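Local coordinates for exopolygalacturonate lyase (Vibrio vulnificus, PDB 5A29), which probably cleaves pectate by beta-elimination, as a manganese-binding polysaccharide lyase of family 2, at residues Trp181-Arg195 against Thr228-Ile241. Sequence-based numbering, arbitrary orientation. Where two conformers were deposited one is given.
With SRT (S,R meso-tartaric acid), chain Q; SRT (S,R meso-tartaric acid), chain D; EDO (1,2-ethanediol), chain E; EDO (1,2-ethanediol), chain G.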
ATOM      1  N   TRP A 181      15.151   1.342   9.270  1.00 21.20           N
ATOM      2  CA  TRP A 181      14.833   1.855  10.627  1.00 22.37           C
ATOM      3  C   TRP A 181      15.854   2.948  11.051  1.00 23.33           C
ATOM      4  O   TRP A 181      15.474   4.021  11.498  1.00 20.94           O
ATOM      5  CB  TRP A 181      14.766   0.713  11.635  1.00 19.25           C
ATOM      6  CG  TRP A 181      13.408   0.068  11.729  1.00 22.95           C
ATOM      7  CD1 TRP A 181      12.805  -0.791  10.783  1.00 21.01           C
ATOM      8  CD2 TRP A 181      12.468   0.214  12.800  1.00 23.52           C
ATOM      9  NE1 TRP A 181      11.547  -1.166  11.240  1.00 19.91           N
ATOM     10  CE2 TRP A 181      11.328  -0.589  12.475  1.00 23.43           C
ATOM     11  CE3 TRP A 181      12.490   0.913  14.046  1.00 23.93           C
ATOM     12  CZ2 TRP A 181      10.240  -0.700  13.325  1.00 21.09           C
ATOM     13  CZ3 TRP A 181      11.401   0.817  14.887  1.00 22.28           C
ATOM     14  CH2 TRP A 181      10.288  -0.001  14.542  1.00 22.61           C
ATOM     15  N   GLN A 182      17.139   2.671  10.871  1.00 24.53           N
ATOM     16  CA  GLN A 182      18.201   3.624  11.303  1.00 24.41           C
ATOM     17  C   GLN A 182      18.070   4.966  10.581  1.00 27.15           C
ATOM     18  O   GLN A 182      18.187   6.024  11.174  1.00 25.28           O
ATOM     19  CB  GLN A 182      19.588   2.934  11.085  1.00 25.21           C
ATOM     20  CG  GLN A 182      20.800   3.880  11.207  1.00 30.62           C
ATOM     21  CD  GLN A 182      21.142   4.178  12.680  1.00 36.14           C
ATOM     22  OE1 GLN A 182      20.402   3.808  13.568  1.00 40.47           O
ATOM     23  NE2 GLN A 182      22.244   4.875  12.921  1.00 41.66           N
ATOM     24  N   ALA A 183      17.711   4.970   9.301  1.00 24.10           N
ATOM     25  CA  ALA A 183      17.639   6.194   8.560  1.00 23.86           C
ATOM     26  C   ALA A 183      16.343   6.928   8.767  1.00 24.98           C
ATOM     27  O   ALA A 183      16.291   8.090   8.503  1.00 23.64           O
ATOM     28  CB  ALA A 183      17.827   5.925   7.048  1.00 27.91           C
ATOM     29  N   HIS A 184      15.274   6.249   9.141  1.00 21.84           N
ATOM     30  CA  HIS A 184      13.984   6.972   9.207  1.00 23.61           C
ATOM     31  C   HIS A 184      13.521   7.286  10.623  1.00 20.63           C
ATOM     32  O   HIS A 184      12.745   8.214  10.799  1.00 26.09           O
ATOM     33  CB  HIS A 184      12.912   6.171   8.428  1.00 22.38           C
ATOM     34  CG  HIS A 184      13.157   6.197   6.955  1.00 23.23           C
ATOM     35  ND1 HIS A 184      12.487   7.070   6.118  1.00 24.11           N
ATOM     36  CD2 HIS A 184      14.004   5.474   6.171  1.00 24.26           C
ATOM     37  CE1 HIS A 184      12.939   6.901   4.877  1.00 26.00           C
ATOM     38  NE2 HIS A 184      13.849   5.940   4.880  1.00 25.28           N
ATOM     39  N   VAL A 185      14.020   6.565  11.625  1.00 23.51           N
ATOM     40  CA  VAL A 185      13.550   6.864  13.015  1.00 21.70           C
ATOM     41  C   VAL A 185      14.386   8.085  13.515  1.00 27.58           C
ATOM     42  O   VAL A 185      15.617   8.026  13.606  1.00 25.04           O
ATOM     43  CB  VAL A 185      13.674   5.666  13.973  1.00 25.27           C
ATOM     44  CG1 VAL A 185      13.396   6.124  15.418  1.00 22.22           C
ATOM     45  CG2 VAL A 185      12.660   4.570  13.601  1.00 21.44           C
ATOM     46  N   GLU A 186      13.734   9.217  13.723  1.00 24.43           N
ATOM     47  CA  GLU A 186      14.457  10.402  14.098  1.00 26.23           C
ATOM     48  C   GLU A 186      14.679  10.412  15.618  1.00 32.42           C
ATOM     49  O   GLU A 186      15.594  11.073  16.085  1.00 26.59           O
ATOM     50  CB  GLU A 186      13.662  11.642  13.769  1.00 28.95           C
ATOM     51  CG  GLU A 186      13.559  11.866  12.268  1.00 35.50           C
ATOM     52  CD  GLU A 186      12.965  13.203  11.899  1.00 37.25           C
ATOM     53  OE1 GLU A 186      12.545  13.950  12.801  1.00 39.52           O
ATOM     54  OE2 GLU A 186      12.929  13.501  10.687  1.00 32.88           O
ATOM     55  N   ASP A 187      13.805   9.766  16.375  1.00 28.45           N
ATOM     56  CA  ASP A 187      13.816   9.961  17.840  1.00 32.60           C
ATOM     57  C   ASP A 187      13.344   8.665  18.406  1.00 25.82           C
ATOM     58  O   ASP A 187      12.234   8.267  18.157  1.00 24.15           O
ATOM     59  CB  ASP A 187      12.798  11.071  18.167  1.00 33.35           C
ATOM     60  CG  ASP A 187      12.721  11.438  19.655  1.00 40.22           C
ATOM     61  OD1 ASP A 187      12.806  10.580  20.562  1.00 34.71           O
ATOM     62  OD2 ASP A 187      12.409  12.619  19.918  1.00 51.33           O
ATOM     63  N   TRP A 188      14.204   7.990  19.159  1.00 23.62           N
ATOM     64  CA  TRP A 188      13.829   6.687  19.730  1.00 26.91           C
ATOM     65  C   TRP A 188      12.923   6.686  20.949  1.00 28.38           C
ATOM     66  O   TRP A 188      12.675   5.625  21.536  1.00 27.71           O
ATOM     67  CB  TRP A 188      15.104   5.885  20.011  1.00 26.02           C
ATOM     68  CG  TRP A 188      15.778   5.594  18.720  1.00 26.85           C
ATOM     69  CD1 TRP A 188      16.730   6.341  18.073  1.00 30.38           C
ATOM     70  CD2 TRP A 188      15.506   4.467  17.888  1.00 25.48           C
ATOM     71  NE1 TRP A 188      17.057   5.733  16.851  1.00 29.18           N
ATOM     72  CE2 TRP A 188      16.333   4.577  16.737  1.00 24.54           C
ATOM     73  CE3 TRP A 188      14.659   3.363  18.016  1.00 22.68           C
ATOM     74  CZ2 TRP A 188      16.347   3.610  15.715  1.00 25.69           C
ATOM     75  CZ3 TRP A 188      14.631   2.418  16.984  1.00 23.56           C
ATOM     76  CH2 TRP A 188      15.492   2.559  15.829  1.00 21.02           C
ATOM     77  N   GLN A 189      12.447   7.859  21.357  1.00 27.14           N
ATOM     78  CA  GLN A 189      11.396   7.873  22.383  0.50 26.33           C
ATOM     79  C   GLN A 189      10.067   8.364  21.818  1.00 25.61           C
ATOM     80  O   GLN A 189       9.025   7.856  22.206  1.00 27.92           O
ATOM     81  CB  GLN A 189      11.815   8.630  23.683  0.50 30.68           C
ATOM     82  CG  GLN A 189      10.681   9.108  24.614  0.50 25.60           C
ATOM     83  CD  GLN A 189       9.979   8.029  25.469  0.50 31.65           C
ATOM     84  OE1 GLN A 189      10.118   8.031  26.716  0.50 29.73           O
ATOM     85  NE2 GLN A 189       9.121   7.185  24.835  0.50 18.69           N
ATOM     86  N   SER A 190      10.079   9.304  20.883  1.00 26.16           N
ATOM     87  CA  SER A 190       8.783   9.773  20.352  1.00 24.72           C
ATOM     88  C   SER A 190       8.367   8.964  19.124  1.00 25.76           C
ATOM     89  O   SER A 190       7.204   9.051  18.695  1.00 25.20           O
ATOM     90  CB  SER A 190       8.939  11.242  19.954  1.00 22.94           C
ATOM     91  OG  SER A 190       9.833  11.332  18.882  1.00 27.21           O
ATOM     92  N   LEU A 191       9.352   8.290  18.516  1.00 23.90           N
ATOM     93  CA  LEU A 191       9.165   7.504  17.254  1.00 25.13           C
ATOM     94  C   LEU A 191       8.668   8.389  16.123  1.00 26.73           C
ATOM     95  O   LEU A 191       7.970   7.925  15.201  1.00 24.83           O
ATOM     96  CB  LEU A 191       8.268   6.259  17.496  1.00 25.80           C
ATOM     97  CG  LEU A 191       9.011   4.980  17.923  1.00 30.51           C
ATOM     98  CD1 LEU A 191       9.940   4.498  16.829  1.00 30.60           C
ATOM     99  CD2 LEU A 191       9.872   5.274  19.166  1.00 33.05           C
ATOM    100  N   ASP A 192       9.081   9.661  16.156  1.00 24.26           N
ATOM    101  CA  ASP A 192       8.957  10.504  14.991  1.00 26.45           C
ATOM    102  C   ASP A 192       9.715   9.829  13.851  1.00 21.70           C
ATOM    103  O   ASP A 192      10.830   9.399  14.057  1.00 23.50           O
ATOM    104  CB  ASP A 192       9.545  11.896  15.286  1.00 29.08           C
ATOM    105  CG  ASP A 192       8.548  12.767  16.041  1.00 30.81           C
ATOM    106  OD1 ASP A 192       7.327  12.590  15.820  1.00 29.43           O
ATOM    107  OD2 ASP A 192       8.968  13.565  16.912  1.00 33.64           O
ATOM    108  N   MET A 193       9.085   9.706  12.672  1.00 19.95           N
ATOM    109  CA  MET A 193       9.694   9.023  11.495  1.00 23.10           C
ATOM    110  C   MET A 193       9.820  10.014  10.373  1.00 23.54           C
ATOM    111  O   MET A 193       8.827  10.649  10.027  1.00 25.56           O
ATOM    112  CB  MET A 193       8.725   7.904  11.017  1.00 22.28           C
ATOM    113  CG  MET A 193       8.664   6.856  12.140  1.00 26.32           C
ATOM    114  SD  MET A 193       7.330   5.620  11.930  1.00 32.14           S
ATOM    115  CE  MET A 193       5.860   6.463  12.505  1.00 24.24           C
ATOM    116  N   GLY A 194      11.028  10.161   9.842  1.00 22.65           N
ATOM    117  CA  GLY A 194      11.265  11.078   8.726  1.00 23.55           C
ATOM    118  C   GLY A 194      10.856  10.302   7.462  1.00 23.98           C
ATOM    119  O   GLY A 194      10.908   9.084   7.433  1.00 25.87           O
ATOM    120  N   ARG A 195      10.413  11.014   6.451  1.00 25.90           N
ATOM    121  CA  ARG A 195      10.072  10.408   5.153  1.00 25.72           C
ATOM    122  C   ARG A 195      11.301  10.325   4.273  1.00 27.07           C
ATOM    123  O   ARG A 195      11.358   9.526   3.364  1.00 27.62           O
ATOM    124  CB  ARG A 195       9.053  11.320   4.450  1.00 24.36           C
ATOM    125  CG  ARG A 195       8.420  10.663   3.210  1.00 27.54           C
ATOM    126  CD  ARG A 195       7.614   9.409   3.593  1.00 23.51           C
ATOM    127  NE  ARG A 195       6.439   9.770   4.415  1.00 24.68           N
ATOM    128  CZ  ARG A 195       5.485   8.886   4.743  1.00 24.49           C
ATOM    129  NH1 ARG A 195       5.576   7.612   4.286  1.00 22.20           N
ATOM    130  NH2 ARG A 195       4.426   9.288   5.428  1.00 22.29           N
ATOM    131  N   THR A 228       4.840  16.187  19.774  1.00 19.57           N
ATOM    132  CA  THR A 228       6.238  15.932  19.492  1.00 22.15           C
ATOM    133  C   THR A 228       6.419  16.621  18.150  1.00 23.69           C
ATOM    134  O   THR A 228       5.902  17.732  17.976  1.00 25.30           O
ATOM    135  CB  THR A 228       6.515  14.431  19.364  1.00 26.47           C
ATOM    136  OG1 THR A 228       5.706  13.913  18.275  1.00 25.14           O
ATOM    137  CG2 THR A 228       6.117  13.702  20.671  1.00 26.87           C
ATOM    138  N   LYS A 229       7.207  16.067  17.235  1.00 23.80           N
ATOM    139  CA  LYS A 229       7.118  16.578  15.849  1.00 24.68           C
ATOM    140  C   LYS A 229       5.845  16.106  15.113  1.00 26.54           C
ATOM    141  O   LYS A 229       5.574  16.550  13.996  1.00 24.94           O
ATOM    142  CB  LYS A 229       8.325  16.206  15.027  1.00 24.55           C
ATOM    143  CG  LYS A 229       9.568  17.038  15.333  1.00 32.40           C
ATOM    144  CD  LYS A 229      10.806  16.432  14.704  1.00 34.42           C
ATOM    145  CE  LYS A 229      10.968  16.969  13.288  1.00 38.27           C
ATOM    146  NZ  LYS A 229      12.081  16.391  12.467  1.00 43.82           N
ATOM    147  N   GLY A 230       5.139  15.141  15.704  1.00 23.91           N
ATOM    148  CA  GLY A 230       3.866  14.636  15.183  1.00 24.64           C
ATOM    149  C   GLY A 230       4.086  13.735  13.938  1.00 27.93           C
ATOM    150  O   GLY A 230       3.172  13.580  13.136  1.00 27.31           O
ATOM    151  N   LEU A 231       5.291  13.195  13.743  1.00 20.62           N
ATOM    152  CA  LEU A 231       5.589  12.436  12.504  1.00 21.73           C
ATOM    153  C   LEU A 231       5.319  10.926  12.697  1.00 19.80           C
ATOM    154  O   LEU A 231       6.235  10.126  12.653  1.00 18.82           O
ATOM    155  CB  LEU A 231       7.008  12.708  12.035  1.00 21.74           C
ATOM    156  CG  LEU A 231       7.317  14.217  11.816  1.00 27.58           C
ATOM    157  CD1 LEU A 231       8.799  14.460  11.459  1.00 28.49           C
ATOM    158  CD2 LEU A 231       6.371  14.753  10.714  1.00 31.47           C
ATOM    159  N   THR A 232       4.091  10.583  13.017  1.00 15.66           N
ATOM    160  CA  THR A 232       3.800   9.203  13.370  1.00 18.92           C
ATOM    161  C   THR A 232       2.623   8.686  12.498  1.00 17.36           C
ATOM    162  O   THR A 232       1.891   7.795  12.892  1.00 17.00           O
ATOM    163  CB  THR A 232       3.443   9.058  14.886  1.00 20.79           C
ATOM    164  OG1 THR A 232       2.427  10.014  15.211  1.00 21.15           O
ATOM    165  CG2 THR A 232       4.701   9.423  15.752  1.00 20.98           C
ATOM    166  N   PHE A 233       2.519   9.225  11.287  1.00 15.91           N
ATOM    167  CA  PHE A 233       1.413   8.815  10.392  1.00 16.34           C
ATOM    168  C   PHE A 233       1.545   7.284  10.147  1.00 16.31           C
ATOM    169  O   PHE A 233       2.632   6.815   9.910  1.00 17.38           O
ATOM    170  CB  PHE A 233       1.685   9.461   8.996  1.00 18.08           C
ATOM    171  CG  PHE A 233       2.059  10.923   9.077  1.00 19.48           C
ATOM    172  CD1 PHE A 233       1.145  11.844   9.606  1.00 20.82           C
ATOM    173  CD2 PHE A 233       3.338  11.333   8.795  1.00 25.22           C
ATOM    174  CE1 PHE A 233       1.509  13.196   9.769  1.00 23.08           C
ATOM    175  CE2 PHE A 233       3.714  12.684   8.933  1.00 28.07           C
ATOM    176  CZ  PHE A 233       2.783  13.616   9.390  1.00 27.47           C
ATOM    177  N   ILE A 234       0.410   6.598  10.070  1.00 15.57           N
ATOM    178  CA  ILE A 234       0.391   5.141   9.843  1.00 17.76           C
ATOM    179  C   ILE A 234       0.896   4.817   8.432  1.00 17.94           C
ATOM    180  O   ILE A 234       1.389   3.711   8.213  1.00 20.16           O
ATOM    181  CB  ILE A 234      -1.003   4.572  10.169  1.00 17.96           C
ATOM    182  CG1 ILE A 234      -1.008   3.006  10.160  1.00 18.13           C
ATOM    183  CG2 ILE A 234      -2.092   5.013   9.105  1.00 17.86           C
ATOM    184  CD1 ILE A 234      -0.121   2.290  11.159  1.00 23.72           C
ATOM    185  N   ASN A 235       0.883   5.794   7.498  1.00 18.08           N
ATOM    186  CA  ASN A 235       1.460   5.511   6.162  1.00 21.27           C
ATOM    187  C   ASN A 235       2.970   5.710   6.127  1.00 24.42           C
ATOM    188  O   ASN A 235       3.555   5.638   5.065  1.00 22.90           O
ATOM    189  CB  ASN A 235       0.730   6.268   5.022  1.00 22.25           C
ATOM    190  CG  ASN A 235       1.051   7.776   5.012  1.00 24.81           C
ATOM    191  OD1 ASN A 235       1.766   8.292   5.913  1.00 21.33           O
ATOM    192  ND2 ASN A 235       0.602   8.470   3.956  1.00 22.08           N
ATOM    193  N   ALA A 236       3.599   5.862   7.315  1.00 21.28           N
ATOM    194  CA  ALA A 236       5.061   5.722   7.500  1.00 20.17           C
ATOM    195  C   ALA A 236       5.274   4.532   8.440  1.00 22.26           C
ATOM    196  O   ALA A 236       6.201   3.768   8.268  1.00 21.79           O
ATOM    197  CB  ALA A 236       5.630   6.981   8.206  1.00 20.77           C
ATOM    198  N   GLY A 237       4.442   4.429   9.484  1.00 18.47           N
ATOM    199  CA  GLY A 237       4.686   3.462  10.546  1.00 18.49           C
ATOM    200  C   GLY A 237       4.485   2.038   9.975  1.00 20.83           C
ATOM    201  O   GLY A 237       5.195   1.109  10.359  1.00 16.72           O
ATOM    202  N   SER A 238       3.529   1.869   9.038  1.00 18.71           N
ATOM    203  CA  SER A 238       3.098   0.531   8.629  1.00 18.02           C
ATOM    204  C   SER A 238       4.301  -0.187   7.936  1.00 18.55           C
ATOM    205  O   SER A 238       4.549  -1.363   8.203  1.00 20.23           O
ATOM    206  CB  SER A 238       1.833   0.631   7.659  1.00 16.23           C
ATOM    207  OG  SER A 238       1.392  -0.725   7.375  1.00 19.44           O
ATOM    208  N   ASP A 239       5.056   0.472   7.048  1.00 17.16           N
ATOM    209  CA  ASP A 239       6.206  -0.226   6.369  1.00 17.87           C
ATOM    210  C   ASP A 239       7.272  -0.570   7.418  1.00 19.63           C
ATOM    211  O   ASP A 239       7.964  -1.570   7.309  1.00 17.70           O
ATOM    212  CB  ASP A 239       6.896   0.725   5.389  1.00 17.70           C
ATOM    213  CG  ASP A 239       6.522   0.460   3.901  1.00 24.56           C
ATOM    214  OD1 ASP A 239       6.508  -0.708   3.405  1.00 21.11           O
ATOM    215  OD2 ASP A 239       6.332   1.455   3.220  1.00 25.25           O
ATOM    216  N   LEU A 240       7.517   0.340   8.366  1.00 16.98           N
ATOM    217  CA  LEU A 240       8.506   0.003   9.425  1.00 20.10           C
ATOM    218  C   LEU A 240       8.152  -1.197  10.265  1.00 15.81           C
ATOM    219  O   LEU A 240       9.019  -2.038  10.513  1.00 20.43           O
ATOM    220  CB  LEU A 240       8.772   1.239  10.338  1.00 19.06           C
ATOM    221  CG  LEU A 240       9.578   2.319   9.567  1.00 21.59           C
ATOM    222  CD1 LEU A 240       9.470   3.658  10.321  1.00 24.74           C
ATOM    223  CD2 LEU A 240      11.058   1.951   9.336  1.00 22.51           C
ATOM    224  N   ILE A 241       6.892  -1.293  10.640  1.00 14.79           N
ATOM    225  CA  ILE A 241       6.359  -2.405  11.459  1.00 18.04           C
ATOM    226  C   ILE A 241       6.512  -3.693  10.620  1.00 17.91           C
ATOM    227  O   ILE A 241       7.045  -4.679  11.118  1.00 17.22           O
ATOM    228  CB  ILE A 241       4.864  -2.186  11.781  1.00 16.41           C
ATOM    229  CG1 ILE A 241       4.684  -1.051  12.847  1.00 17.42           C
ATOM    230  CG2 ILE A 241       4.231  -3.413  12.356  1.00 18.60           C
ATOM    231  CD1 ILE A 241       3.330  -0.415  12.800  1.00 19.15           C
TER
HETATM  232  O1  SRT Q1018       5.595  18.050   8.761  1.00 38.30           O
HETATM  233  O11 SRT Q1018       4.760  19.625   7.399  1.00 27.90           O
HETATM  234  C1  SRT Q1018       5.006  18.447   7.707  1.00 35.39           C
HETATM  235  C2  SRT Q1018       4.514  17.518   6.622  1.00 35.25           C
HETATM  236  O2  SRT Q1018       5.223  17.703   5.407  1.00 29.97           O
HETATM  237  C3  SRT Q1018       4.107  16.111   6.934  1.00 29.68           C
HETATM  238  O3  SRT Q1018       2.748  16.523   6.970  1.00 30.46           O
HETATM  239  C4  SRT Q1018       4.271  15.186   5.703  1.00 28.38           C
HETATM  240  O4  SRT Q1018       3.243  15.022   4.995  1.00 29.86           O
HETATM  241  O41 SRT Q1018       5.420  14.675   5.457  1.00 29.30           O
HETATM  242  O1  SRT D1568      -3.562   2.875  12.190  0.60 45.19           O
HETATM  243  O11 SRT D1568      -4.765   2.850  14.002  0.60 21.27           O
HETATM  244  C1  SRT D1568      -4.151   2.256  13.105  0.60 33.05           C
HETATM  245  C2  SRT D1568      -3.929   0.756  13.094  0.60 34.08           C
HETATM  246  O2  SRT D1568      -3.129   0.600  14.212  0.60 36.11           O
HETATM  247  C3  SRT D1568      -5.074  -0.279  13.206  0.60 35.92           C
HETATM  248  O3  SRT D1568      -6.329   0.288  13.497  0.60 41.05           O
HETATM  249  C4  SRT D1568      -5.295  -1.199  12.018  0.60 39.75           C
HETATM  250  O4  SRT D1568      -5.568  -2.375  12.385  0.60 39.59           O
HETATM  251  O41 SRT D1568      -5.175  -0.796  10.805  0.60 21.87           O
HETATM  252  C1  EDO E1569       9.124   5.340   6.917  1.00 36.74           C
HETATM  253  O1  EDO E1569       8.249   4.332   6.367  1.00 31.32           O
HETATM  254  C2  EDO E1569       8.870   6.551   6.031  1.00 33.12           C
HETATM  255  O2  EDO E1569       9.430   6.290   4.698  1.00 41.44           O
HETATM  256  C1  EDO G1571      12.372  14.283   6.550  1.00 45.49           C
HETATM  257  O1  EDO G1571      13.020  12.998   6.692  1.00 44.49           O
HETATM  258  C2  EDO G1571      10.939  14.190   6.006  1.00 44.07           C
HETATM  259  O2  EDO G1571       9.940  13.939   7.043  1.00 39.79           O
HETATM  260  O   HOH W   1       6.070  11.381  17.662  1.00 26.55           O
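The indole of Trp-181 carries Leu-240 on one face, the methyl CD2 sitting 3.7 Å from the five-membered ring centroid as a CH-pi contact, while NE1 donates to Leu-240 O (2.8 Å). The guanidinium of Arg-195 has the methyl of Ala-236 over one face and Asn-235 at its edge, end-on: NH1 reaches Asn-235 O in a nearly straight bond (2.9 Å, 177°) and NH2 reaches Asn-235 OD1 (2.9 Å). The side-chain amide stands almost perpendicular to the guanidinium (89°); NH1 and NH2 each lie above the plane of the carbonyl they meet. The arginine chain bends twice on its way to this first turn of helix 234-250. Between these two groups lies Met-193, its SD 3.3 Å from Leu-240 CD1 and its CE folded against Thr-232 CA, with its backbone N bonded to Leu-231 O. Beyond it, the Asp-192 carboxylate takes Leu-231 N on OD1 and Lys-229 N on OD2; a water joins OD1 to Thr-228 OG1 and Ser-190 O. The loop so held brings Leu-231 and Phe-233 to a bound tartrate, whose pocket they line. At the solvent-exposed end Lys-229 NZ meets the syn side of Glu-186 OE1 in a salt bridge. Arg-195 NH1 also bonds Leu-155 O. The bidentate grip fixes the guanidinium's rotation, and its positive charge, beside Glu-154, probably helps to hold that manganese-binding carboxylate in place.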